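Long-range contact in fucoxanthin chlorophyll a/c-binding protein Lhcq3 (Chaetoceros gracilis, PDB 6L4U), which probably harvests light for photosystem I, holding chlorophylls a and c and carotenoids as a peripheral antenna subunit of the diatom supercomplex: residues S33-G37 / K165-D169. Residue numbers count along the deposited sequence, not the author numbering.
With KC1 (Chlorophyll c1), chain B.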
ATOM      1  N   SER X  33      21.753 -84.838  29.186  1.00 59.01           N
ATOM      2  CA  SER X  33      22.026 -85.654  30.359  1.00 59.01           C
ATOM      3  C   SER X  33      23.217 -85.179  31.178  1.00 59.01           C
ATOM      4  O   SER X  33      23.255 -85.433  32.384  1.00 59.01           O
ATOM      5  CB  SER X  33      22.255 -87.110  29.943  1.00 59.01           C
ATOM      6  OG  SER X  33      23.425 -87.228  29.154  1.00 59.01           O
ATOM      7  N   SER X  34      24.187 -84.501  30.562  1.00 59.93           N
ATOM      8  CA  SER X  34      25.303 -83.940  31.312  1.00 59.93           C
ATOM      9  C   SER X  34      24.906 -82.716  32.122  1.00 59.93           C
ATOM     10  O   SER X  34      25.651 -82.314  33.022  1.00 59.93           O
ATOM     11  CB  SER X  34      26.448 -83.576  30.366  1.00 59.93           C
ATOM     12  OG  SER X  34      26.074 -82.518  29.503  1.00 59.93           O
ATOM     13  N   LEU X  35      23.758 -82.122  31.817  1.00 57.08           N
ATOM     14  CA  LEU X  35      23.190 -81.059  32.623  1.00 57.08           C
ATOM     15  C   LEU X  35      22.692 -81.633  33.949  1.00 57.08           C
ATOM     16  O   LEU X  35      22.443 -82.838  34.048  1.00 57.08           O
ATOM     17  CB  LEU X  35      22.058 -80.381  31.851  1.00 57.08           C
ATOM     18  CG  LEU X  35      22.353 -79.219  30.898  1.00 57.08           C
ATOM     19  CD1 LEU X  35      23.193 -79.608  29.696  1.00 57.08           C
ATOM     20  CD2 LEU X  35      21.028 -78.669  30.424  1.00 57.08           C
ATOM     21  N   PRO X  36      22.593 -80.796  34.996  1.00 57.75           N
ATOM     22  CA  PRO X  36      22.189 -81.316  36.319  1.00 57.75           C
ATOM     23  C   PRO X  36      20.819 -81.980  36.384  1.00 57.75           C
ATOM     24  O   PRO X  36      20.739 -83.154  36.766  1.00 57.75           O
ATOM     25  CB  PRO X  36      22.250 -80.065  37.199  1.00 57.75           C
ATOM     26  CG  PRO X  36      23.325 -79.263  36.604  1.00 57.75           C
ATOM     27  CD  PRO X  36      23.236 -79.474  35.120  1.00 57.75           C
ATOM     28  N   GLY X  37      19.754 -81.290  35.968  1.00 57.21           N
ATOM     29  CA  GLY X  37      18.374 -81.693  36.240  1.00 57.21           C
ATOM     30  C   GLY X  37      17.944 -83.034  35.664  1.00 57.21           C
ATOM     31  O   GLY X  37      16.861 -83.514  36.015  1.00 57.21           O
ATOM     32  N   LYS X 165      27.064 -81.003  42.209  1.00 62.99           N
ATOM     33  CA  LYS X 165      26.268 -81.655  41.173  1.00 62.99           C
ATOM     34  C   LYS X 165      25.055 -82.350  41.773  1.00 62.99           C
ATOM     35  O   LYS X 165      23.943 -82.234  41.248  1.00 62.99           O
ATOM     36  CB  LYS X 165      27.123 -82.658  40.401  1.00 62.99           C
ATOM     37  CG  LYS X 165      26.363 -83.504  39.402  1.00 62.99           C
ATOM     38  CD  LYS X 165      25.813 -82.668  38.268  1.00 62.99           C
ATOM     39  CE  LYS X 165      25.028 -83.530  37.294  1.00 62.99           C
ATOM     40  NZ  LYS X 165      23.754 -84.024  37.886  1.00 62.99           N
ATOM     41  N   ARG X 166      25.250 -83.070  42.880  1.00 65.63           N
ATOM     42  CA  ARG X 166      24.132 -83.756  43.518  1.00 65.63           C
ATOM     43  C   ARG X 166      23.182 -82.766  44.175  1.00 65.63           C
ATOM     44  O   ARG X 166      21.963 -82.962  44.157  1.00 65.63           O
ATOM     45  CB  ARG X 166      24.652 -84.766  44.543  1.00 65.63           C
ATOM     46  CG  ARG X 166      23.603 -85.752  45.051  1.00 65.63           C
ATOM     47  CD  ARG X 166      23.133 -85.402  46.457  1.00 65.63           C
ATOM     48  NE  ARG X 166      21.887 -86.075  46.810  1.00 65.63           N
ATOM     49  CZ  ARG X 166      21.023 -85.616  47.709  1.00 65.63           C
ATOM     50  NH1 ARG X 166      21.268 -84.479  48.343  1.00 65.63           N
ATOM     51  NH2 ARG X 166      19.913 -86.290  47.973  1.00 65.63           N
ATOM     52  N   LYS X 167      23.720 -81.693  44.750  1.00 64.98           N
ATOM     53  CA  LYS X 167      22.878 -80.708  45.409  1.00 64.98           C
ATOM     54  C   LYS X 167      22.139 -79.813  44.422  1.00 64.98           C
ATOM     55  O   LYS X 167      21.077 -79.288  44.763  1.00 64.98           O
ATOM     56  CB  LYS X 167      23.714 -79.861  46.366  1.00 64.98           C
ATOM     57  CG  LYS X 167      23.912 -80.478  47.732  1.00 64.98           C
ATOM     58  CD  LYS X 167      24.185 -79.415  48.779  1.00 64.98           C
ATOM     59  CE  LYS X 167      25.011 -79.979  49.922  1.00 64.98           C
ATOM     60  NZ  LYS X 167      25.295 -78.968  50.974  1.00 64.98           N
ATOM     61  N   GLN X 168      22.666 -79.627  43.212  1.00 63.18           N
ATOM     62  CA  GLN X 168      21.889 -78.945  42.183  1.00 63.18           C
ATOM     63  C   GLN X 168      20.720 -79.792  41.709  1.00 63.18           C
ATOM     64  O   GLN X 168      19.683 -79.243  41.323  1.00 63.18           O
ATOM     65  CB  GLN X 168      22.769 -78.583  40.988  1.00 63.18           C
ATOM     66  CG  GLN X 168      23.379 -77.203  41.057  1.00 63.18           C
ATOM     67  CD  GLN X 168      24.423 -76.992  39.987  1.00 63.18           C
ATOM     68  OE1 GLN X 168      24.998 -77.948  39.471  1.00 63.18           O
ATOM     69  NE2 GLN X 168      24.677 -75.736  39.648  1.00 63.18           N
ATOM     70  N   ASP X 169      20.868 -81.119  41.722  1.00 62.40           N
ATOM     71  CA  ASP X 169      19.756 -81.980  41.343  1.00 62.40           C
ATOM     72  C   ASP X 169      18.679 -81.967  42.410  1.00 62.40           C
ATOM     73  O   ASP X 169      17.488 -82.016  42.092  1.00 62.40           O
ATOM     74  CB  ASP X 169      20.232 -83.409  41.118  1.00 62.40           C
ATOM     75  CG  ASP X 169      21.365 -83.490  40.140  1.00 62.40           C
ATOM     76  OD1 ASP X 169      21.559 -82.518  39.390  1.00 62.40           O
ATOM     77  OD2 ASP X 169      22.065 -84.520  40.119  1.00 62.40           O
TER
HETATM   78  NB  KC1 B 309      11.903 -80.834  51.291  1.00 65.59           N
HETATM   79  ND  KC1 B 309      13.473 -84.149  49.591  1.00 65.59           N
HETATM   80  C1A KC1 B 309      15.806 -82.209  50.615  1.00 65.59           C
HETATM   81  C1B KC1 B 309      12.512 -79.854  51.946  1.00 65.59           C
HETATM   82  C1C KC1 B 309       9.790 -82.849  50.369  1.00 65.59           C
HETATM   83  C1D KC1 B 309      12.997 -85.356  48.977  1.00 65.59           C
HETATM   84  C2A KC1 B 309      16.965 -81.371  51.140  1.00 65.59           C
HETATM   85  C2B KC1 B 309      11.635 -78.963  52.745  1.00 65.59           C
HETATM   86  C2C KC1 B 309       8.622 -83.729  50.132  1.00 65.59           C
HETATM   87  C2D KC1 B 309      14.038 -86.303  48.524  1.00 65.59           C
HETATM   88  C3A KC1 B 309      16.272 -80.141  51.704  1.00 65.59           C
HETATM   89  C3B KC1 B 309      10.303 -79.534  52.441  1.00 65.59           C
HETATM   90  C3C KC1 B 309       9.225 -84.912  49.496  1.00 65.59           C
HETATM   91  C3D KC1 B 309      15.250 -85.547  48.926  1.00 65.59           C
HETATM   92  C4A KC1 B 309      14.858 -80.574  51.505  1.00 65.59           C
HETATM   93  C4B KC1 B 309      10.604 -80.672  51.539  1.00 65.59           C
HETATM   94  C4C KC1 B 309      10.663 -84.562  49.443  1.00 65.59           C
HETATM   95  C4D KC1 B 309      14.838 -84.360  49.515  1.00 65.59           C
HETATM   96  CAA KC1 B 309      18.119 -80.957  50.243  1.00 65.59           C
HETATM   97  CAB KC1 B 309       8.950 -79.128  52.894  1.00 65.59           C
HETATM   98  CAC KC1 B 309       8.557 -86.173  49.011  1.00 65.59           C
HETATM   99  CAD KC1 B 309      16.728 -85.569  48.937  1.00 65.59           C
HETATM  100  CBA KC1 B 309      19.393 -81.102  51.069  1.00 65.59           C
HETATM  101  CBB KC1 B 309       8.512 -77.890  52.798  1.00 65.59           C
HETATM  102  CBC KC1 B 309       8.524 -87.094  50.210  1.00 65.59           C
HETATM  103  CBD KC1 B 309      17.210 -84.334  49.573  1.00 65.59           C
HETATM  104  CED KC1 B 309      18.318 -84.798  53.222  1.00 65.59           C
HETATM  105  CGA KC1 B 309      20.597 -81.425  50.220  1.00 65.59           C
HETATM  106  CGD KC1 B 309      18.020 -84.703  50.775  1.00 65.59           C
HETATM  107  CHA KC1 B 309      15.993 -83.549  49.941  1.00 65.59           C
HETATM  108  CHB KC1 B 309      13.962 -79.710  51.965  1.00 65.59           C
HETATM  109  CHC KC1 B 309       9.555 -81.543  51.004  1.00 65.59           C
HETATM  110  CHD KC1 B 309      11.559 -85.571  48.847  1.00 65.59           C
HETATM  111  CMA KC1 B 309      16.577 -79.844  53.162  1.00 65.59           C
HETATM  112  CMB KC1 B 309      12.014 -77.789  53.608  1.00 65.59           C
HETATM  113  CMC KC1 B 309       7.178 -83.482  50.462  1.00 65.59           C
HETATM  114  CMD KC1 B 309      14.069 -87.651  47.864  1.00 65.59           C
HETATM  115  NA  KC1 B 309      14.638 -81.752  50.900  1.00 65.59           N
HETATM  116  NC  KC1 B 309      10.974 -83.349  49.967  1.00 65.59           N
HETATM  117  O1A KC1 B 309      20.493 -82.042  49.175  1.00 65.59           O
HETATM  118  O1D KC1 B 309      19.170 -85.085  50.642  1.00 65.59           O
HETATM  119  O2A KC1 B 309      21.914 -80.995  50.659  1.00 65.59           O
HETATM  120  O2D KC1 B 309      17.458 -84.605  52.106  1.00 65.59           O
HETATM  121  OBD KC1 B 309      17.469 -86.510  48.485  1.00 65.59           O
HETATM  122 MG   KC1 B 309      12.762 -82.364  50.254  1.00 65.59          MG
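In this chlorophyll a/b-binding-family protein, the loop that precedes helix 56-85, residues 33-37, packs on the early part of helix 161-190 beside bound pigments. Pro36 supplies the largest share, 87 of the 201 Å² buried, and most of the loop's side. Its CG lies 3.6 Å from OE1 of Gln168, its CB 3.4 Å from OD1 of Asp169, and its carbonyl O accepts a weak hydrogen bond from NZ of Lys165 at 3.3 Å. The same ammonium forms a salt bridge one helical turn on, with Lys165 NZ 2.8 Å from Asp169 OD2 and, in a weak hydrogen bond, 3.1 Å from Asp169 OD1. Its positive charge probably eases the 2.8 Å approach of Asp169 OD1 to Pro36 O, both acceptors. The side chains of Leu35 and Pro36 also touch Arg63 of helix 56-85. Arg166 serves a pigment instead: its NH1 and NH2 donate to O1D of chlorophyll c1 at 3.2 and 3.0 Å. Leu35 and Gly37 line one chlorophyll a pocket, Arg166 and Asp169 another. A proline packed against Gln168 and Asp169, with a weakly hydrogen-bonded lysine offsetting the aspartate's charge, thus joins two segments that both contact chlorophyll.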